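Local coordinates for protoporphyrinogen oxidase (Exiguobacterium sibiricum, PDB 3LOV), which probably oxidises coproporphyrinogen III to coproporphyrin III in heme b biosynthesis, using bound FAD as its cofactor, at residues 378-383 against 403-408. Numbering follows the deposited sequence.
Sequences EVLQQA and ISRLMD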
ATOM      1  N   GLU A 378     -20.084  -9.741  12.532  1.00 35.64           N
ATOM      2  CA  GLU A 378     -20.158 -11.071  13.142  1.00 37.58           C
ATOM      3  C   GLU A 378     -19.753 -12.142  12.139  1.00 35.07           C
ATOM      4  O   GLU A 378     -19.056 -13.077  12.506  1.00 35.25           O
ATOM      5  CB  GLU A 378     -21.563 -11.388  13.700  1.00 41.36           C
ATOM      6  CG  GLU A 378     -22.196 -10.236  14.494  1.00 48.48           C
ATOM      7  CD  GLU A 378     -22.963  -9.279  13.580  1.00 56.92           C
ATOM      8  OE1 GLU A 378     -24.005  -9.718  13.039  1.00 65.67           O
ATOM      9  OE2 GLU A 378     -22.519  -8.114  13.381  1.00 42.04           O
ATOM     10  N   VAL A 379     -20.182 -12.001  10.882  1.00 32.31           N
ATOM     11  CA  VAL A 379     -19.780 -12.942   9.828  1.00 33.44           C
ATOM     12  C   VAL A 379     -18.270 -12.850   9.486  1.00 33.21           C
ATOM     13  O   VAL A 379     -17.597 -13.861   9.306  1.00 35.84           O
ATOM     14  CB  VAL A 379     -20.640 -12.757   8.568  1.00 31.73           C
ATOM     15  CG1 VAL A 379     -20.083 -13.540   7.434  1.00 30.29           C
ATOM     16  CG2 VAL A 379     -22.067 -13.196   8.839  1.00 30.90           C
ATOM     17  N   LEU A 380     -17.751 -11.632   9.407  1.00 35.45           N
ATOM     18  CA  LEU A 380     -16.318 -11.384   9.174  1.00 33.65           C
ATOM     19  C   LEU A 380     -15.471 -11.923  10.339  1.00 32.54           C
ATOM     20  O   LEU A 380     -14.490 -12.623  10.158  1.00 29.52           O
ATOM     21  CB  LEU A 380     -16.104  -9.884   9.020  1.00 32.68           C
ATOM     22  CG  LEU A 380     -14.775  -9.301   8.575  1.00 33.59           C
ATOM     23  CD1 LEU A 380     -14.197 -10.053   7.347  1.00 25.69           C
ATOM     24  CD2 LEU A 380     -15.011  -7.833   8.260  1.00 28.62           C
ATOM     25  N   GLN A 381     -15.885 -11.608  11.548  1.00 32.76           N
ATOM     26  CA  GLN A 381     -15.187 -12.079  12.720  1.00 35.71           C
ATOM     27  C   GLN A 381     -15.174 -13.606  12.819  1.00 34.23           C
ATOM     28  O   GLN A 381     -14.137 -14.210  13.102  1.00 32.45           O
ATOM     29  CB  GLN A 381     -15.861 -11.519  13.951  1.00 36.10           C
ATOM     30  CG  GLN A 381     -15.275 -12.044  15.224  1.00 46.12           C
ATOM     31  CD  GLN A 381     -15.569 -11.129  16.363  1.00 55.34           C
ATOM     32  OE1 GLN A 381     -16.052 -10.009  16.159  1.00 57.20           O
ATOM     33  NE2 GLN A 381     -15.288 -11.592  17.579  1.00 61.48           N
ATOM     34  N   GLN A 382     -16.326 -14.217  12.565  1.00 33.20           N
ATOM     35  CA  GLN A 382     -16.449 -15.665  12.662  1.00 35.42           C
ATOM     36  C   GLN A 382     -15.542 -16.368  11.626  1.00 32.50           C
ATOM     37  O   GLN A 382     -14.839 -17.314  11.962  1.00 33.98           O
ATOM     38  CB  GLN A 382     -17.933 -16.081  12.538  1.00 37.05           C
ATOM     39  CG  GLN A 382     -18.211 -17.594  12.632  1.00 46.80           C
ATOM     40  CD  GLN A 382     -17.572 -18.251  13.855  1.00 54.30           C
ATOM     41  OE1 GLN A 382     -17.026 -19.353  13.760  1.00 62.33           O
ATOM     42  NE2 GLN A 382     -17.622 -17.571  15.000  1.00 55.62           N
ATOM     43  N   ALA A 383     -15.519 -15.867  10.390  1.00 31.31           N
ATOM     44  CA  ALA A 383     -14.649 -16.416   9.358  1.00 29.68           C
ATOM     45  C   ALA A 383     -13.172 -16.315   9.768  1.00 29.89           C
ATOM     46  O   ALA A 383     -12.426 -17.284   9.653  1.00 27.66           O
ATOM     47  CB  ALA A 383     -14.877 -15.690   8.035  1.00 28.66           C
ATOM     48  N   ILE A 403     -12.297  -4.219  14.105  1.00 27.70           N
ATOM     49  CA  ILE A 403     -12.556  -4.434  12.689  1.00 26.84           C
ATOM     50  C   ILE A 403     -12.500  -3.097  11.930  1.00 25.59           C
ATOM     51  O   ILE A 403     -13.106  -2.130  12.345  1.00 25.34           O
ATOM     52  CB  ILE A 403     -13.957  -5.080  12.472  1.00 30.43           C
ATOM     53  CG1 ILE A 403     -13.971  -6.544  12.941  1.00 35.07           C
ATOM     54  CG2 ILE A 403     -14.353  -5.038  11.020  1.00 22.66           C
ATOM     55  CD1 ILE A 403     -15.398  -7.145  12.980  1.00 37.06           C
ATOM     56  N   SER A 404     -11.746  -3.043  10.847  1.00 22.46           N
ATOM     57  CA  SER A 404     -11.673  -1.846  10.012  1.00 24.72           C
ATOM     58  C   SER A 404     -11.830  -2.261   8.567  1.00 23.21           C
ATOM     59  O   SER A 404     -11.468  -3.373   8.197  1.00 25.42           O
ATOM     60  CB  SER A 404     -10.340  -1.149  10.203  1.00 25.41           C
ATOM     61  OG  SER A 404     -10.115  -0.945  11.585  1.00 24.40           O
ATOM     62  N   ARG A 405     -12.411  -1.383   7.762  1.00 23.93           N
ATOM     63  CA  ARG A 405     -12.780  -1.716   6.378  1.00 26.15           C
ATOM     64  C   ARG A 405     -12.275  -0.607   5.480  1.00 26.18           C
ATOM     65  O   ARG A 405     -12.595   0.553   5.698  1.00 23.60           O
ATOM     66  CB  ARG A 405     -14.308  -1.856   6.205  1.00 25.57           C
ATOM     67  CG  ARG A 405     -14.914  -3.130   6.822  1.00 26.44           C
ATOM     68  CD  ARG A 405     -16.440  -3.161   6.681  1.00 29.04           C
ATOM     69  NE  ARG A 405     -17.020  -4.406   7.180  1.00 30.63           N
ATOM     70  CZ  ARG A 405     -17.330  -4.648   8.445  1.00 31.99           C
ATOM     71  NH1 ARG A 405     -17.125  -3.723   9.376  1.00 32.67           N
ATOM     72  NH2 ARG A 405     -17.874  -5.821   8.779  1.00 32.01           N
ATOM     73  N   LEU A 406     -11.490  -0.982   4.481  1.00 24.03           N
ATOM     74  CA  LEU A 406     -10.909  -0.051   3.536  1.00 23.90           C
ATOM     75  C   LEU A 406     -11.514  -0.343   2.171  1.00 24.79           C
ATOM     76  O   LEU A 406     -10.982  -1.181   1.400  1.00 21.51           O
ATOM     77  CB  LEU A 406      -9.404  -0.205   3.556  1.00 23.99           C
ATOM     78  CG  LEU A 406      -8.827   0.057   4.964  1.00 29.73           C
ATOM     79  CD1 LEU A 406      -8.578  -1.254   5.795  1.00 27.01           C
ATOM     80  CD2 LEU A 406      -7.576   0.830   4.811  1.00 28.29           C
HETATM   81  N   MSE A 407     -12.673   0.290   1.923  1.00 21.97           N
HETATM   82  CA  MSE A 407     -13.444   0.063   0.701  1.00 23.09           C
HETATM   83  C   MSE A 407     -12.685   0.578  -0.550  1.00 22.19           C
HETATM   84  O   MSE A 407     -12.161   1.695  -0.547  1.00 20.62           O
HETATM   85  CB  MSE A 407     -14.830   0.746   0.764  1.00 27.95           C
HETATM   86  CG  MSE A 407     -15.794   0.249   1.860  1.00 29.15           C
HETATM   87 SE   MSE A 407     -15.775  -1.666   2.193  0.75 38.17          SE
HETATM   88  CE  MSE A 407     -16.446  -2.396   0.531  1.00 40.18           C
ATOM     89  N   ASP A 408     -12.652  -0.240  -1.619  1.00 20.17           N
ATOM     90  CA  ASP A 408     -12.009   0.133  -2.892  1.00 21.93           C
ATOM     91  C   ASP A 408     -10.632   0.760  -2.689  1.00 24.93           C
ATOM     92  O   ASP A 408     -10.290   1.733  -3.363  1.00 29.10           O
ATOM     93  CB  ASP A 408     -12.883   1.114  -3.693  1.00 22.75           C
ATOM     94  CG  ASP A 408     -14.359   0.711  -3.695  1.00 23.61           C
ATOM     95  OD1 ASP A 408     -14.663  -0.516  -3.713  1.00 29.94           O
ATOM     96  OD2 ASP A 408     -15.218   1.610  -3.615  1.00 45.28           O
TER
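Leu380 of the helix meets both Ile403 and Arg405 of the strand through a single methyl group, CD2. It lies 4.0 Å from CG2 of Ile403 and also sits over one face of the Arg405 guanidinium, 3.5 Å from NH2 and 3.9 Å from CZ. CB of Leu380 points toward the strand, and with CG anti to the backbone N (chi1 -171°) and CD2 anti to CA, this methyl is the one that extends. Arg405 approaches from the opposite direction, its chain extended from CG to NE. Gln381 adds a looser contact, OE1 lying 4.3 Å from CD1 of Ile403.

The segment axes stay 10.5 Å apart, their N-to-C directions 106° from each other, and the contacts are all between side chains. Helix 377-392 thereby packs across strand 400-411, an edge strand of the mixed sheet within this chain; Leu380 also touches Ala311 on the adjoining strand 307-318. The next residue, Leu406, touches the FAD, about 9 Å from the Arg405 side chain. Just before the helical segment, NH1 salt-bridges Asp377, while NH2 and NE hydrogen-bond the carbonyls of Glu375 and Val373, which probably fixes the plane whose face meets the methyl. Between the segments, contact is essentially van der Waals.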